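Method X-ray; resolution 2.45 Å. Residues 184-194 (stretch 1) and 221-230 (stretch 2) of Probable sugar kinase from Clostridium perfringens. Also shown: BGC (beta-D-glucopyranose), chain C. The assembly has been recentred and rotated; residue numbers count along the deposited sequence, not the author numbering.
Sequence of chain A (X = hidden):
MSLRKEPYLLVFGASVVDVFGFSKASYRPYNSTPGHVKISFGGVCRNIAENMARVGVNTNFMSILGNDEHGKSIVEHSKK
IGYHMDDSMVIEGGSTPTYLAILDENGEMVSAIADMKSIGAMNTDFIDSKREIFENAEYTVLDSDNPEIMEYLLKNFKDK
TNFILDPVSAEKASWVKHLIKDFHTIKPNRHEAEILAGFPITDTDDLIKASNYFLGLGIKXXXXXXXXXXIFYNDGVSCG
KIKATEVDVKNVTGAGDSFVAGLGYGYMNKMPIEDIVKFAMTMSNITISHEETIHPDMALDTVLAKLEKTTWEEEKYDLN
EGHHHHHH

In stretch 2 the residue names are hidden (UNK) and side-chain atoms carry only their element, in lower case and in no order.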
# COMPACT_ATOMS: atom_id res chain seq x y z
N HIS A 184 -26.25 23.05 -10.27
CA HIS A 184 -26.67 24.06 -9.30
C HIS A 184 -25.46 24.99 -9.04
O HIS A 184 -25.62 26.18 -8.79
CB HIS A 184 -27.12 23.35 -8.01
CG HIS A 184 -27.28 24.24 -6.81
ND1 HIS A 184 -26.21 24.83 -6.17
CD2 HIS A 184 -28.38 24.61 -6.12
CE1 HIS A 184 -26.64 25.51 -5.13
NE2 HIS A 184 -27.95 25.39 -5.07
N THR A 185 -24.27 24.42 -9.09
CA THR A 185 -23.05 25.18 -8.84
C THR A 185 -21.95 24.71 -9.74
O THR A 185 -21.80 23.51 -9.99
CB THR A 185 -22.59 25.03 -7.34
OG1 THR A 185 -23.55 25.65 -6.48
CG2 THR A 185 -21.21 25.67 -7.08
N ILE A 186 -21.23 25.67 -10.31
CA ILE A 186 -20.05 25.36 -11.11
C ILE A 186 -18.91 26.11 -10.41
O ILE A 186 -19.12 27.15 -9.80
CB ILE A 186 -20.19 25.72 -12.64
CG1 ILE A 186 -20.51 27.20 -12.86
CG2 ILE A 186 -21.22 24.81 -13.31
CD1 ILE A 186 -20.11 27.68 -14.22
N LYS A 187 -17.70 25.55 -10.48
CA LYS A 187 -16.55 26.15 -9.85
C LYS A 187 -15.30 26.13 -10.81
O LYS A 187 -14.36 25.31 -10.64
CB LYS A 187 -16.22 25.46 -8.51
CG LYS A 187 -15.54 26.42 -7.48
CD LYS A 187 -14.07 26.53 -7.63
CE LYS A 187 -13.35 25.21 -7.53
NZ LYS A 187 -12.33 25.06 -8.52
N PRO A 188 -15.32 27.00 -11.83
CA PRO A 188 -14.16 26.99 -12.71
C PRO A 188 -13.11 28.04 -12.39
O PRO A 188 -13.33 28.87 -11.53
CB PRO A 188 -14.80 27.25 -14.08
CG PRO A 188 -15.88 28.19 -13.76
CD PRO A 188 -16.47 27.58 -12.54
N ASN A 189 -11.93 27.94 -13.01
CA ASN A 189 -10.94 28.98 -12.84
C ASN A 189 -11.13 29.94 -14.02
O ASN A 189 -12.06 29.73 -14.82
CB ASN A 189 -9.50 28.45 -12.66
CG ASN A 189 -8.95 27.70 -13.86
OD1 ASN A 189 -9.55 27.65 -14.94
ND2 ASN A 189 -7.78 27.12 -13.69
N ARG A 190 -10.29 30.96 -14.15
CA ARG A 190 -10.42 31.93 -15.25
C ARG A 190 -10.51 31.28 -16.64
O ARG A 190 -11.54 31.44 -17.30
CB ARG A 190 -9.29 32.96 -15.20
CG ARG A 190 -9.48 34.14 -16.16
CD ARG A 190 -8.29 35.08 -16.18
NE ARG A 190 -8.14 35.79 -14.91
CZ ARG A 190 -8.49 37.06 -14.71
NH1 ARG A 190 -9.04 37.78 -15.68
NH2 ARG A 190 -8.28 37.62 -13.52
N HIS A 191 -9.53 30.45 -16.98
CA HIS A 191 -9.47 29.77 -18.28
C HIS A 191 -10.59 28.76 -18.53
O HIS A 191 -11.13 28.73 -19.63
CB HIS A 191 -8.09 29.12 -18.50
CG HIS A 191 -7.73 28.95 -19.95
ND1 HIS A 191 -7.69 30.00 -20.84
CD2 HIS A 191 -7.44 27.84 -20.67
CE1 HIS A 191 -7.38 29.55 -22.04
NE2 HIS A 191 -7.23 28.24 -21.96
N GLU A 192 -10.98 28.00 -17.51
CA GLU A 192 -12.06 27.01 -17.63
C GLU A 192 -13.41 27.71 -17.83
O GLU A 192 -14.29 27.18 -18.51
CB GLU A 192 -12.13 26.11 -16.39
CG GLU A 192 -10.95 25.17 -16.19
CD GLU A 192 -10.87 24.56 -14.79
OE1 GLU A 192 -11.82 24.71 -13.99
OE2 GLU A 192 -9.84 23.93 -14.48
N ALA A 193 -13.55 28.92 -17.27
CA ALA A 193 -14.76 29.73 -17.39
C ALA A 193 -14.87 30.35 -18.78
O ALA A 193 -15.98 30.58 -19.26
CB ALA A 193 -14.77 30.83 -16.34
N GLU A 194 -13.72 30.60 -19.42
CA GLU A 194 -13.66 31.15 -20.77
C GLU A 194 -14.14 30.11 -21.78
O GLU A 194 -14.88 30.43 -22.71
CB GLU A 194 -12.23 31.56 -21.12
CG GLU A 194 -11.72 32.72 -20.30
CD GLU A 194 -10.30 33.11 -20.62
OE1 GLU A 194 -10.07 34.31 -20.86
OE2 GLU A 194 -9.43 32.21 -20.62
N UNK A 221 -25.49 28.97 -8.61
CA UNK A 221 -24.35 29.63 -7.96
C UNK A 221 -23.04 29.50 -8.75
O UNK A 221 -22.64 28.39 -9.11
c UNK A 221 -24.15 29.09 -6.53
c UNK A 221 -26.40 29.93 -3.49
n UNK A 221 -27.08 28.65 -3.15
c UNK A 221 -25.10 29.71 -4.27
c UNK A 221 -25.38 29.13 -5.63
N UNK A 222 -22.38 30.63 -9.00
CA UNK A 222 -21.12 30.66 -9.75
C UNK A 222 -19.91 31.13 -8.92
O UNK A 222 -19.97 32.15 -8.27
c UNK A 222 -21.22 31.55 -11.04
c UNK A 222 -19.90 31.53 -11.85
c UNK A 222 -22.36 31.08 -11.91
N UNK A 223 -18.83 30.35 -8.97
CA UNK A 223 -17.58 30.67 -8.28
C UNK A 223 -16.44 30.54 -9.28
O UNK A 223 -16.22 29.46 -9.84
c UNK A 223 -18.38 29.80 -6.01
c UNK A 223 -18.33 30.81 -5.04
c UNK A 223 -19.46 28.90 -6.01
c UNK A 223 -20.49 29.01 -5.05
c UNK A 223 -19.36 30.94 -4.08
c UNK A 223 -17.34 29.72 -7.09
c UNK A 223 -20.44 30.05 -4.08
N UNK A 224 -15.75 31.65 -9.57
CA UNK A 224 -14.63 31.64 -10.52
C UNK A 224 -13.31 31.95 -9.80
O UNK A 224 -13.13 33.05 -9.28
c UNK A 224 -14.86 32.62 -11.75
c UNK A 224 -16.70 33.34 -13.42
c UNK A 224 -16.15 32.26 -12.51
c UNK A 224 -13.72 32.50 -12.78
N UNK A 225 -12.42 30.96 -9.75
CA UNK A 225 -11.10 31.10 -9.11
C UNK A 225 -10.24 31.96 -10.01
O UNK A 225 -10.22 31.75 -11.22
o UNK A 225 -11.19 28.87 -8.14
c UNK A 225 -10.42 29.74 -8.92
N UNK A 226 -9.57 32.96 -9.43
CA UNK A 226 -8.71 33.87 -10.19
C UNK A 226 -7.28 33.86 -9.66
O UNK A 226 -6.60 34.89 -9.64
c UNK A 226 -9.28 35.30 -10.11
c UNK A 226 -11.10 36.96 -10.06
c UNK A 226 -10.74 35.55 -10.45
c UNK A 226 -11.00 35.27 -11.93
N UNK A 227 -6.84 32.67 -9.24
CA UNK A 227 -5.50 32.42 -8.68
C UNK A 227 -5.12 33.35 -7.52
O UNK A 227 -5.69 33.24 -6.43
c UNK A 227 -4.42 32.40 -9.78
c UNK A 227 -4.43 31.11 -10.62
o UNK A 227 -5.33 30.25 -10.47
o UNK A 227 -3.50 30.96 -11.45
N UNK A 228 -4.22 34.31 -7.78
CA UNK A 228 -3.77 35.28 -6.78
C UNK A 228 -4.79 36.37 -6.48
O UNK A 228 -4.79 36.93 -5.38
c UNK A 228 -2.45 35.90 -7.21
N UNK A 229 -5.67 36.66 -7.45
CA UNK A 229 -6.70 37.70 -7.31
C UNK A 229 -7.94 37.25 -6.52
O UNK A 229 -8.90 38.01 -6.37
c UNK A 229 -7.11 38.25 -8.68
o UNK A 229 -5.13 39.59 -8.86
c UNK A 229 -5.95 38.85 -9.45
o UNK A 229 -5.87 38.58 -10.66
N UNK A 230 -7.91 36.01 -6.04
CA UNK A 230 -9.01 35.50 -5.25
C UNK A 230 -10.13 34.77 -5.95
O UNK A 230 -9.93 34.05 -6.91
C2 BGC C . -8.60 23.49 -11.34
C3 BGC C . -7.83 24.20 -10.19
C4 BGC C . -8.81 25.36 -9.73
C5 BGC C . -10.22 24.81 -9.26
C6 BGC C . -11.20 25.84 -8.84
C1 BGC C . -9.91 22.94 -10.77
O1 BGC C . -10.52 22.35 -11.67
O2 BGC C . -7.90 22.52 -11.76
O3 BGC C . -6.79 24.68 -10.77
O4 BGC C . -8.22 26.03 -8.77
O5 BGC C . -10.80 24.04 -10.28

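Position 221 carries five side-chain atoms, four carbons in a row ending in a nitrogen, the mark of lysine. Its backbone N donates to His184 O at 2.8 Å, its CB lies 3.5 Å from Thr185 OG1, and the terminal nitrogen is 3.7 Å from His184 CE1. This is Lys221; its O accepts from Ile186 N at 3.3 Å.

Position 222 has three carbons, one bearing the other two. Branching at CB without further extension means valine. One branch carbon approaches Ile186 CG1 at 4.4 Å, so Val222 meets Ile186 on the same sheet face.

Position 223 shows one carbon followed by a six-carbon ring with no oxygen, hence phenylalanine rather than tyrosine. In Phe223, CD2 is 3.8 Å from Thr185 CG2, which lies at the ring edge. Its N makes a weak hydrogen bond to Ile186 O at 3.3 Å. Its O lies equally far from Pro188 N, 3.3 Å, but proline has no hydrogen to give.

Position 224 has four carbons forked at the first, with one arm two carbons long: isoleucine, since leucine forks one carbon later. Ile224 CG2 lies 4.1 Å from Ala193 CB, and CG1 is 4.3 Å from Pro188 CG.

Position 225 has one carbon and one oxygen, with no second branch, which identifies serine. Ser225 N donates to Pro188 O at 2.9 Å, while Ser225 OG is 3.7 Å from Lys187 CD. Ser225 OG also lies 3.1 Å from BGC C6, the glucose atom modelled as bonded to Lys187 NZ at 1.4 Å.

Position 226 has four carbons forked at the second, so it is leucine. Leu226 CD2 lies over one face of the Arg190 guanidinium, 3.9 Å from NH2.

Position 227 has two carbons, the second with two oxygens: aspartate, Asp227, without a close contact to stretch 1. Position 228 has a lone carbon, Ala228, out of reach. Position 229 repeats the two-carbon, two-oxygen pattern; Asp229 OD2 forms a long salt bridge with Arg190 NH2 at 3.9 Å. Position 230 has no side-chain atom, and its phi/psi of 92/-146° would jam a CB against the preceding carbonyl O; it is Gly230, whose O accepts from Leu226 N at 2.8 Å.

The contact begins as a parallel pairing of Thr185 with Lys221 and Ile186 with Val222, and a single bridge joins Asn189 to Ser225. Asn189 OD1 then caps the helix by accepting from Glu192 N at 3.0 Å, and Ala193 reaches back to Ile224. Backbone pairing, apolar packing and the peripheral salt bridge together bury 677 Å².

Stretch 2, residues 221-230: KVFISLDADG
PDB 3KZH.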